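Local coordinates for protein threonine--tRNA ligase catalytic subunit (Aeropyrum pernix, PDB 3A32) that catalyses the ATP-dependent attachment of threonine to tRNA(Thr), working as a zinc-containing class II synthetase that probably cannot itself clear mischarged seryl-tRNA(Thr), at residues P113-L118 with Q162-I167; G67-E72 with K129-F134; F285-R290 with I308-L313; E57-F62 with A312-I317. All blocks are in the same frame, centred on the assembly; numbering follows the deposited sequence.

Interaction 1: P113-L118 with Q162-I167. With ZN (zinc ion), chain G.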
# COMPACT_ATOMS: atom_id res chain seq x y z
N PRO A 113 -5.37 15.55 -11.99
CA PRO A 113 -4.63 16.81 -11.83
C PRO A 113 -3.33 16.64 -11.05
O PRO A 113 -2.32 17.27 -11.41
CB PRO A 113 -5.62 17.70 -11.06
CG PRO A 113 -7.02 17.13 -11.39
CD PRO A 113 -6.76 15.65 -11.51
N TYR A 114 -3.33 15.78 -10.02
CA TYR A 114 -2.08 15.50 -9.29
C TYR A 114 -1.06 14.81 -10.20
O TYR A 114 0.08 15.23 -10.25
CB TYR A 114 -2.32 14.74 -7.98
CG TYR A 114 -2.59 15.64 -6.74
CD1 TYR A 114 -3.67 15.41 -5.89
CD2 TYR A 114 -1.72 16.67 -6.39
CE1 TYR A 114 -3.91 16.19 -4.76
CE2 TYR A 114 -1.94 17.44 -5.24
CZ TYR A 114 -3.02 17.21 -4.45
OH TYR A 114 -3.24 18.00 -3.33
N HIS A 115 -1.49 13.81 -10.98
CA HIS A 115 -0.58 13.07 -11.91
C HIS A 115 -0.01 13.99 -12.96
O HIS A 115 1.13 13.81 -13.34
CB HIS A 115 -1.31 11.89 -12.58
CG HIS A 115 -1.62 10.78 -11.62
ND1 HIS A 115 -2.10 9.55 -12.02
CD2 HIS A 115 -1.49 10.71 -10.27
CE1 HIS A 115 -2.23 8.77 -10.96
NE2 HIS A 115 -1.87 9.45 -9.89
N ILE A 116 -0.81 14.98 -13.42
CA ILE A 116 -0.33 16.02 -14.35
C ILE A 116 0.66 16.99 -13.72
O ILE A 116 1.61 17.36 -14.36
CB ILE A 116 -1.47 16.81 -15.01
CG1 ILE A 116 -2.31 15.88 -15.87
CG2 ILE A 116 -0.90 17.99 -15.89
CD1 ILE A 116 -3.68 16.45 -16.04
N LEU A 117 0.43 17.40 -12.47
CA LEU A 117 1.43 18.20 -11.78
C LEU A 117 2.78 17.46 -11.68
O LEU A 117 3.86 18.08 -11.80
CB LEU A 117 0.92 18.64 -10.39
CG LEU A 117 -0.19 19.72 -10.24
CD1 LEU A 117 -0.48 19.98 -8.76
CD2 LEU A 117 0.14 21.09 -10.94
N LEU A 118 2.74 16.15 -11.45
CA LEU A 118 3.96 15.34 -11.36
C LEU A 118 4.67 15.27 -12.69
O LEU A 118 5.87 15.31 -12.74
CB LEU A 118 3.67 13.89 -10.87
CG LEU A 118 3.20 13.72 -9.40
CD1 LEU A 118 3.03 12.27 -8.97
CD2 LEU A 118 4.14 14.45 -8.46
N GLN A 162 -9.19 3.11 -7.15
CA GLN A 162 -9.08 2.88 -8.60
C GLN A 162 -7.64 2.41 -8.86
O GLN A 162 -6.74 2.87 -8.19
CB GLN A 162 -9.20 4.20 -9.36
CG GLN A 162 -10.54 4.86 -9.30
CD GLN A 162 -10.51 6.32 -9.65
OE1 GLN A 162 -9.58 7.05 -9.31
NE2 GLN A 162 -11.54 6.77 -10.34
N ASP A 163 -7.46 1.47 -9.81
CA ASP A 163 -6.15 1.20 -10.41
C ASP A 163 -5.96 2.21 -11.57
O ASP A 163 -6.04 1.88 -12.77
CB ASP A 163 -6.06 -0.27 -10.91
CG ASP A 163 -7.21 -0.66 -11.90
OD1 ASP A 163 -8.36 -0.17 -11.72
OD2 ASP A 163 -6.97 -1.46 -12.84
N ASP A 164 -5.66 3.44 -11.19
CA ASP A 164 -5.70 4.59 -12.04
C ASP A 164 -4.34 4.85 -12.69
O ASP A 164 -3.31 4.75 -12.02
CB ASP A 164 -6.09 5.80 -11.15
CG ASP A 164 -6.61 6.98 -11.96
OD1 ASP A 164 -7.08 6.79 -13.11
OD2 ASP A 164 -6.60 8.11 -11.40
N ALA A 165 -4.33 5.25 -13.97
CA ALA A 165 -3.08 5.65 -14.59
C ALA A 165 -3.37 6.73 -15.60
O ALA A 165 -4.51 6.85 -16.07
CB ALA A 165 -2.38 4.45 -15.23
N HIS A 166 -2.36 7.53 -15.88
CA HIS A 166 -2.41 8.53 -16.90
C HIS A 166 -1.23 8.38 -17.84
O HIS A 166 -0.10 8.09 -17.42
CB HIS A 166 -2.53 9.94 -16.27
CG HIS A 166 -3.83 10.11 -15.54
ND1 HIS A 166 -3.98 9.77 -14.22
CD2 HIS A 166 -5.06 10.44 -15.99
CE1 HIS A 166 -5.23 9.94 -13.86
NE2 HIS A 166 -5.91 10.35 -14.91
N ILE A 167 -1.52 8.54 -19.13
CA ILE A 167 -0.53 8.34 -20.16
C ILE A 167 -0.50 9.55 -21.08
O ILE A 167 -1.53 9.97 -21.61
CB ILE A 167 -0.83 7.07 -20.98
CG1 ILE A 167 -1.05 5.89 -20.05
CG2 ILE A 167 0.30 6.75 -22.03
CD1 ILE A 167 -0.97 4.56 -20.80
ZN ZN G . -7.88 10.55 -14.79
O HOH W 1 -8.41 8.66 -14.30
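Asp-164 and His-166, on strand 159-170, both face His-115 of helix 112-126. At Asp-164 the approach is loose: its OD2 is 4.4 Å from His-115 CE1, and its backbone O lies at the edge of the imidazole, near the ring plane. With CG anti to the backbone N (chi1 -161°), Asp-164 sends its carboxylate to the zinc side, where OD1 accepts a hydrogen bond from the zinc-bound water. The strand belongs to the antiparallel core of the class II catalytic fold, and its pairing with strand 134-143 forms motif 2; the zinc bound beside it is consistent with the threonine-recognising metal of related enzymes. His-166 gives NE2 to the zinc at 2.0 Å, together with Cys-112 and His-310, so its ND1 is left to donate in its own ring plane to ND1 of His-115, a second-shell residue, at 2.9 Å and 153°. Replacing His-115 by a phenylalanine would probably leave that N-H without its acceptor and the zinc ligand freer to turn. The two ring planes are 81° apart, and the donor stands tilted from the plane of the acceptor ring; NE2 of His-115 is in turn hydrogen-bonded to Glu-138.

Interaction 2: G67-E72 with K129-F134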
# COMPACT_ATOMS: atom_id res chain seq x y z
N GLY A 67 6.34 -0.48 -17.21
CA GLY A 67 6.86 0.82 -17.59
C GLY A 67 6.16 2.04 -17.02
O GLY A 67 6.40 3.17 -17.49
N TYR A 68 5.28 1.83 -16.03
CA TYR A 68 4.61 2.94 -15.38
C TYR A 68 5.42 3.33 -14.18
O TYR A 68 5.94 2.50 -13.48
CB TYR A 68 3.21 2.57 -14.85
CG TYR A 68 2.15 2.23 -15.89
CD1 TYR A 68 1.10 3.12 -16.19
CD2 TYR A 68 2.17 0.96 -16.55
CE1 TYR A 68 0.15 2.79 -17.14
CE2 TYR A 68 1.22 0.62 -17.50
CZ TYR A 68 0.21 1.52 -17.79
OH TYR A 68 -0.73 1.13 -18.72
N TYR A 69 5.49 4.61 -13.93
CA TYR A 69 6.00 5.08 -12.68
C TYR A 69 4.89 4.96 -11.66
O TYR A 69 3.78 5.41 -11.91
CB TYR A 69 6.33 6.52 -12.83
CG TYR A 69 7.32 6.82 -13.90
CD1 TYR A 69 8.63 6.32 -13.84
CD2 TYR A 69 6.99 7.71 -14.95
CE1 TYR A 69 9.56 6.63 -14.83
CE2 TYR A 69 7.91 8.03 -15.93
CZ TYR A 69 9.18 7.50 -15.86
OH TYR A 69 10.09 7.83 -16.81
N VAL A 70 5.18 4.34 -10.52
CA VAL A 70 4.18 4.29 -9.46
C VAL A 70 4.27 5.46 -8.53
O VAL A 70 5.38 5.90 -8.18
CB VAL A 70 4.14 2.94 -8.71
CG1 VAL A 70 3.97 1.79 -9.80
CG2 VAL A 70 5.34 2.74 -7.83
N VAL A 71 3.11 6.01 -8.19
CA VAL A 71 3.05 7.18 -7.39
C VAL A 71 1.93 7.08 -6.36
O VAL A 71 1.06 6.19 -6.40
CB VAL A 71 2.94 8.49 -8.23
CG1 VAL A 71 4.11 8.58 -9.24
CG2 VAL A 71 1.58 8.61 -8.91
N GLU A 72 2.02 7.96 -5.39
CA GLU A 72 0.94 8.14 -4.41
C GLU A 72 0.78 9.66 -4.30
O GLU A 72 1.79 10.40 -4.12
CB GLU A 72 1.28 7.46 -3.08
CG GLU A 72 0.35 7.89 -1.93
CD GLU A 72 0.42 6.99 -0.65
OE1 GLU A 72 1.25 6.05 -0.63
OE2 GLU A 72 -0.40 7.22 0.32
N LYS A 129 14.74 15.17 -21.49
CA LYS A 129 15.30 13.87 -21.01
C LYS A 129 14.21 12.91 -20.51
O LYS A 129 14.40 11.68 -20.52
CB LYS A 129 16.33 14.05 -19.91
CG LYS A 129 17.61 14.73 -20.33
CD LYS A 129 18.67 14.37 -19.33
CE LYS A 129 18.51 15.15 -18.06
NZ LYS A 129 19.65 14.72 -17.17
N LEU A 130 13.08 13.49 -20.06
CA LEU A 130 11.92 12.68 -19.64
C LEU A 130 11.41 11.95 -20.88
O LEU A 130 11.07 12.60 -21.87
CB LEU A 130 10.79 13.54 -19.07
CG LEU A 130 9.64 12.82 -18.34
CD1 LEU A 130 10.09 12.13 -17.03
CD2 LEU A 130 8.52 13.78 -18.06
N PRO A 131 11.38 10.60 -20.85
CA PRO A 131 10.91 9.88 -22.03
C PRO A 131 9.37 9.95 -22.23
O PRO A 131 8.60 10.08 -21.27
CB PRO A 131 11.37 8.44 -21.77
CG PRO A 131 12.09 8.44 -20.47
CD PRO A 131 11.74 9.69 -19.76
N LEU A 132 8.96 9.89 -23.48
CA LEU A 132 7.56 9.70 -23.82
C LEU A 132 7.46 8.38 -24.59
O LEU A 132 8.36 8.03 -25.34
CB LEU A 132 7.07 10.87 -24.69
CG LEU A 132 7.14 12.27 -24.11
CD1 LEU A 132 6.65 13.33 -25.11
CD2 LEU A 132 6.38 12.39 -22.72
N PRO A 133 6.35 7.65 -24.43
CA PRO A 133 5.20 8.03 -23.57
C PRO A 133 5.55 8.09 -22.05
O PRO A 133 6.43 7.36 -21.55
CB PRO A 133 4.13 6.95 -23.86
CG PRO A 133 4.80 5.89 -24.69
CD PRO A 133 6.13 6.40 -25.19
N PHE A 134 4.87 8.99 -21.35
CA PHE A 134 5.03 9.12 -19.90
C PHE A 134 3.81 8.46 -19.30
O PHE A 134 2.67 8.84 -19.60
CB PHE A 134 5.10 10.59 -19.54
CG PHE A 134 5.02 10.89 -18.09
CD1 PHE A 134 6.16 10.97 -17.32
CD2 PHE A 134 3.78 11.15 -17.49
CE1 PHE A 134 6.08 11.26 -15.95
CE2 PHE A 134 3.69 11.45 -16.14
CZ PHE A 134 4.83 11.53 -15.36
O HOH W 2 6.72 6.26 -18.48
O HOH W 3 7.36 4.18 -20.47
O HOH W 4 8.49 8.50 -18.95
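Tyr-69 OH and the carbonyl O of Pro-131 share one water, whose O is 2.8 Å from each; it donates to the carbonyl. A tyrosine suits this half-open place because its hydroxyl can meet solvent while its ring packs inward. The same OH rests 3.9 Å from Pro-131 CD. Further down the ring, the edge carrying CD2 and CE2 meets Phe-134, with Tyr-69 CE2 3.7 Å from Phe-134 CD1; the planes are turned by 48°, an oblique meeting. Phe-134 reaches this edge with CG anti to its backbone N (chi1 170°). Were Tyr-69 an alanine, a gap is likely to open beside Phe-134 and the water to lose its hydroxyl partner. The loop that receives the tyrosine is shaped by two prolines, the second, Pro-133, following a cis peptide. Gly-67, with positive phi, ends helix 48-65 in a Schellman motif and turns the chain into strand 69-70. This helix-strand unit is motif 1, the dimer element of class II synthetases: Leu-46 of the second subunit packs on Tyr-69. Strand 69-70 runs parallel to strand 134-143 as the outermost strand of the sheet within this chain, and Phe-119 of helix 112-126 meets Phe-134 edge-to-face.

Interaction 3: F285-R290 with I308-L313. With ZN (zinc ion), chain G.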
# COMPACT_ATOMS: atom_id res chain seq x y z
N PHE A 285 -9.21 15.91 -24.26
CA PHE A 285 -8.85 17.10 -25.07
C PHE A 285 -8.96 18.36 -24.21
O PHE A 285 -8.45 19.43 -24.55
CB PHE A 285 -9.77 17.18 -26.29
CG PHE A 285 -9.68 15.95 -27.17
CD1 PHE A 285 -8.43 15.28 -27.34
CD2 PHE A 285 -10.79 15.45 -27.81
CE1 PHE A 285 -8.34 14.16 -28.12
CE2 PHE A 285 -10.69 14.31 -28.65
CZ PHE A 285 -9.48 13.66 -28.78
N ASN A 286 -9.57 18.19 -23.05
CA ASN A 286 -9.73 19.23 -22.08
C ASN A 286 -8.44 19.48 -21.28
O ASN A 286 -7.96 20.63 -21.24
CB ASN A 286 -10.90 18.87 -21.16
CG ASN A 286 -11.17 19.94 -20.10
OD1 ASN A 286 -11.31 21.13 -20.41
ND2 ASN A 286 -11.28 19.50 -18.84
N LEU A 287 -7.90 18.44 -20.63
CA LEU A 287 -6.73 18.55 -19.72
C LEU A 287 -5.49 19.12 -20.38
O LEU A 287 -4.81 19.91 -19.76
CB LEU A 287 -6.38 17.18 -19.05
CG LEU A 287 -7.16 16.62 -17.85
CD1 LEU A 287 -6.66 15.23 -17.36
CD2 LEU A 287 -7.34 17.64 -16.65
N PRO A 288 -5.14 18.67 -21.60
CA PRO A 288 -3.97 19.29 -22.26
C PRO A 288 -4.11 20.77 -22.60
O PRO A 288 -3.09 21.47 -22.78
CB PRO A 288 -3.79 18.47 -23.54
CG PRO A 288 -5.08 17.72 -23.74
CD PRO A 288 -5.71 17.56 -22.39
N ARG A 289 -5.36 21.23 -22.73
CA ARG A 289 -5.67 22.67 -22.84
C ARG A 289 -5.57 23.35 -21.45
O ARG A 289 -4.87 24.35 -21.29
CB ARG A 289 -7.06 22.90 -23.50
CG ARG A 289 -7.04 22.73 -25.06
CD ARG A 289 -8.45 22.88 -25.68
NE ARG A 289 -8.43 22.87 -27.14
CZ ARG A 289 -8.40 21.78 -27.89
NH1 ARG A 289 -8.38 20.57 -27.32
NH2 ARG A 289 -8.34 21.90 -29.20
N ARG A 290 -6.28 22.81 -20.46
CA ARG A 290 -6.33 23.44 -19.14
C ARG A 290 -4.97 23.53 -18.41
O ARG A 290 -4.68 24.52 -17.74
CB ARG A 290 -7.38 22.75 -18.27
CG ARG A 290 -8.81 22.86 -18.80
CD ARG A 290 -9.31 24.29 -18.83
NE ARG A 290 -9.78 24.79 -17.51
CZ ARG A 290 -9.77 26.08 -17.12
NH1 ARG A 290 -9.29 27.05 -17.93
NH2 ARG A 290 -10.21 26.42 -15.92
N ILE A 308 -3.53 12.59 -24.35
CA ILE A 308 -3.64 12.42 -22.92
C ILE A 308 -4.72 11.35 -22.63
O ILE A 308 -5.87 11.42 -23.13
CB ILE A 308 -3.97 13.75 -22.22
CG1 ILE A 308 -2.74 14.62 -22.03
CG2 ILE A 308 -4.48 13.48 -20.81
CD1 ILE A 308 -2.02 15.16 -23.29
N ILE A 309 -4.33 10.34 -21.86
CA ILE A 309 -5.22 9.24 -21.62
C ILE A 309 -5.37 8.99 -20.11
O ILE A 309 -4.39 8.99 -19.37
CB ILE A 309 -4.73 7.94 -22.36
CG1 ILE A 309 -4.81 8.13 -23.87
CG2 ILE A 309 -5.53 6.70 -21.91
CD1 ILE A 309 -4.15 7.05 -24.72
N HIS A 310 -6.62 8.83 -19.68
CA HIS A 310 -6.98 8.24 -18.39
C HIS A 310 -7.24 6.76 -18.67
O HIS A 310 -7.91 6.45 -19.66
CB HIS A 310 -8.34 8.76 -17.93
CG HIS A 310 -8.49 10.25 -17.91
ND1 HIS A 310 -8.41 10.98 -16.74
CD2 HIS A 310 -8.78 11.14 -18.89
CE1 HIS A 310 -8.63 12.25 -17.01
NE2 HIS A 310 -8.87 12.37 -18.30
N ARG A 311 -6.77 5.85 -17.82
CA ARG A 311 -7.11 4.43 -18.01
C ARG A 311 -7.16 3.68 -16.69
O ARG A 311 -6.37 3.95 -15.82
CB ARG A 311 -6.13 3.76 -18.99
CG ARG A 311 -4.62 3.89 -18.69
CD ARG A 311 -4.00 2.61 -18.10
NE ARG A 311 -4.33 2.32 -16.69
CZ ARG A 311 -3.88 1.24 -16.03
NH1 ARG A 311 -3.07 0.36 -16.62
NH2 ARG A 311 -4.23 1.06 -14.76
N ALA A 312 -8.11 2.75 -16.53
CA ALA A 312 -8.03 1.78 -15.45
C ALA A 312 -8.28 0.43 -16.08
O ALA A 312 -8.93 0.37 -17.10
CB ALA A 312 -9.08 2.09 -14.36
N LEU A 313 -7.82 -0.66 -15.46
CA LEU A 313 -8.11 -2.02 -15.93
C LEU A 313 -9.32 -2.58 -15.23
O LEU A 313 -10.18 -3.12 -15.88
CB LEU A 313 -6.91 -2.98 -15.74
CG LEU A 313 -5.50 -2.49 -16.17
CD1 LEU A 313 -4.46 -3.57 -15.90
CD2 LEU A 313 -5.41 -2.06 -17.65
ZN ZN G . -7.88 10.55 -14.79
O HOH W 1 -8.41 8.66 -14.30
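Leu-287 and His-310 both carry CG anti to the carbonyl carbon (chi1 -79° and -53°), and these torsions swing the two side chains together from helix 287-290 and strand 306-316. The leucine is extended beyond CG, so that a single methyl, CD1, does the touching: it lies 3.6 Å from CE1 and 3.7 Å from NE2 of His-310, placed obliquely to the ring. The imidazole is held on both its nitrogens. ND1 binds the zinc at 2.1 Å, in company with His-166 and Cys-112, and NE2 is hydrogen-bonded to Asp-284. Since the other carboxylate oxygen of Asp-284 takes the backbone N of Leu-287, one acid ties the metal ligand to the chain that carries its apolar neighbour. Leucine suits this position because it can press on the ring without competing for the metal. His-310 completes the three protein ligands of a zinc site consistent with threonine recognition, as in related enzymes.

A second apolar patch lies beside it. The Pro-288 ring and Ile-308 lie alongside, pointing oppositely, with Ile-308 CD1 3.8 Å from Pro-288 CB. Proline is tolerated early in a helix, where no earlier turn needs its missing N-H. Leu-293 and Tyr-294 of helix 293-301 flank Pro-288, while strand 306-316 runs between strands 159-170 and 273-284 in the antiparallel core of the class II catalytic sheet.

Interaction 4: E57-F62 with A312-I317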
# COMPACT_ATOMS: atom_id res chain seq x y z
N GLU A 57 0.10 -3.86 -3.82
CA GLU A 57 1.46 -4.33 -4.03
C GLU A 57 1.61 -5.03 -5.37
O GLU A 57 2.55 -4.76 -6.11
CB GLU A 57 1.84 -5.31 -2.89
CG GLU A 57 3.15 -5.94 -3.13
CD GLU A 57 3.52 -7.11 -2.20
OE1 GLU A 57 3.00 -7.15 -1.06
OE2 GLU A 57 4.37 -7.96 -2.66
N VAL A 58 0.70 -5.97 -5.65
CA VAL A 58 0.63 -6.66 -6.95
C VAL A 58 0.36 -5.69 -8.11
O VAL A 58 1.05 -5.74 -9.10
CB VAL A 58 -0.47 -7.80 -6.98
CG1 VAL A 58 -0.64 -8.37 -8.41
CG2 VAL A 58 -0.11 -8.93 -5.99
N LEU A 59 -0.63 -4.82 -7.98
CA LEU A 59 -0.95 -3.89 -9.05
C LEU A 59 0.14 -2.86 -9.25
O LEU A 59 0.45 -2.55 -10.39
CB LEU A 59 -2.32 -3.20 -8.82
CG LEU A 59 -3.47 -4.21 -8.73
CD1 LEU A 59 -4.78 -3.53 -8.31
CD2 LEU A 59 -3.58 -4.92 -10.10
N ALA A 60 0.72 -2.33 -8.15
CA ALA A 60 1.85 -1.42 -8.23
C ALA A 60 3.05 -2.04 -8.95
O ALA A 60 3.57 -1.46 -9.90
CB ALA A 60 2.26 -0.89 -6.81
N LYS A 61 3.48 -3.21 -8.50
CA LYS A 61 4.59 -3.93 -9.13
C LYS A 61 4.33 -4.35 -10.57
O LYS A 61 5.25 -4.25 -11.40
CB LYS A 61 5.04 -5.14 -8.28
CG LYS A 61 5.58 -4.72 -6.89
CD LYS A 61 5.82 -5.88 -5.94
CE LYS A 61 6.44 -5.34 -4.66
NZ LYS A 61 6.71 -6.39 -3.64
N PHE A 62 3.11 -4.83 -10.85
CA PHE A 62 2.69 -5.12 -12.24
C PHE A 62 2.87 -3.90 -13.15
O PHE A 62 3.45 -4.00 -14.24
CB PHE A 62 1.25 -5.63 -12.33
CG PHE A 62 0.75 -5.79 -13.78
CD1 PHE A 62 1.34 -6.74 -14.64
CD2 PHE A 62 -0.28 -4.99 -14.27
CE1 PHE A 62 0.89 -6.87 -15.98
CE2 PHE A 62 -0.73 -5.10 -15.59
CZ PHE A 62 -0.15 -6.06 -16.45
N ALA A 312 -8.11 2.75 -16.53
CA ALA A 312 -8.03 1.78 -15.45
C ALA A 312 -8.28 0.43 -16.08
O ALA A 312 -8.93 0.37 -17.10
CB ALA A 312 -9.08 2.09 -14.36
N LEU A 313 -7.82 -0.66 -15.46
CA LEU A 313 -8.11 -2.02 -15.93
C LEU A 313 -9.32 -2.58 -15.23
O LEU A 313 -10.18 -3.12 -15.88
CB LEU A 313 -6.91 -2.98 -15.74
CG LEU A 313 -5.50 -2.49 -16.17
CD1 LEU A 313 -4.46 -3.57 -15.90
CD2 LEU A 313 -5.41 -2.06 -17.65
N LEU A 314 -9.38 -2.47 -13.90
CA LEU A 314 -10.48 -2.96 -13.08
C LEU A 314 -11.52 -1.85 -12.94
O LEU A 314 -12.71 -2.11 -13.06
CB LEU A 314 -9.97 -3.36 -11.69
CG LEU A 314 -8.77 -4.33 -11.61
CD1 LEU A 314 -8.37 -4.69 -10.14
CD2 LEU A 314 -9.04 -5.58 -12.44
N GLY A 315 -11.06 -0.62 -12.69
CA GLY A 315 -11.98 0.52 -12.46
C GLY A 315 -12.04 0.82 -10.99
O GLY A 315 -11.00 0.99 -10.37
N SER A 316 -13.23 0.86 -10.39
CA SER A 316 -13.33 0.84 -8.95
C SER A 316 -12.98 -0.58 -8.50
O SER A 316 -13.58 -1.55 -8.95
CB SER A 316 -14.73 1.23 -8.52
OG SER A 316 -14.94 0.93 -7.14
N ILE A 317 -12.01 -0.67 -7.58
CA ILE A 317 -11.57 -1.95 -6.99
C ILE A 317 -12.64 -2.55 -6.09
O ILE A 317 -12.91 -3.74 -6.18
CB ILE A 317 -10.24 -1.76 -6.22
CG1 ILE A 317 -9.11 -1.60 -7.26
CG2 ILE A 317 -9.95 -3.01 -5.29
CD1 ILE A 317 -8.05 -0.65 -6.84
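Helix 57-62 turns Leu-59 and Phe-62 toward Leu-314 and Leu-313 on a sharply bent chain; the backbones stay apart, the nearest CA atoms, those of Leu-59 and Leu-313, being 10.1 Å from each other. The bend runs through 313-315, and Gly-315 has a phi of 104°, where a CB would collide with the carbonyl O of Leu-314. Four apolar side chains fill the space between. Leu-59 and Leu-314 meet end to end, CD1 to CD1 at 4.2 Å. One helical turn on, Phe-62, its CG anti to the backbone N (chi1 174°), offers a ring edge to Leu-313, whose CD1 lies 4.0 Å from Phe-62 CE2, near the ring plane. Branched leucine tips and a flat ring suit a buried meeting that has no polar partners to satisfy. The bend itself is held by Asp-163, whose carboxylate takes the backbone N-H groups of Leu-313, Leu-314 and Gly-315; Ser-316 then N-caps helix 317-327. Strand and helix together make motif 3 of the class II fold. Val-188 of helix 174-191 touches Phe-62, Leu-313 and Leu-314, and helix 435-457 packs on helix 48-65 through Val-58 and Phe-62.

How the interactions relate
Interactions 1, 3 and 4 are buried, while interaction 2 is partly buried and bridged by water. Interactions 1 and 3 meet at the zinc, each supplying one histidine from neighbouring strands 159-170 and 306-316, and the zinc-bound water belongs to both; interaction 1 adds a directed N-H...N bond between histidines, whereas interaction 3 packs a leucine and a proline against the ligand strand. Interactions 3 and 4 share strand 306-316 and lack hydrogen bonds across the contact, interaction 3 beside the zinc and interaction 4 well away from it. Asp-163, from 162-167, joins interactions 1, 3 and 4. Helix 48-65 leads from interaction 4 into strand 69-70 of interaction 2, and Tyr-68 there is hydrogen-bonded to Arg-311. Interactions 1, 2 and 4 all reach the second subunit.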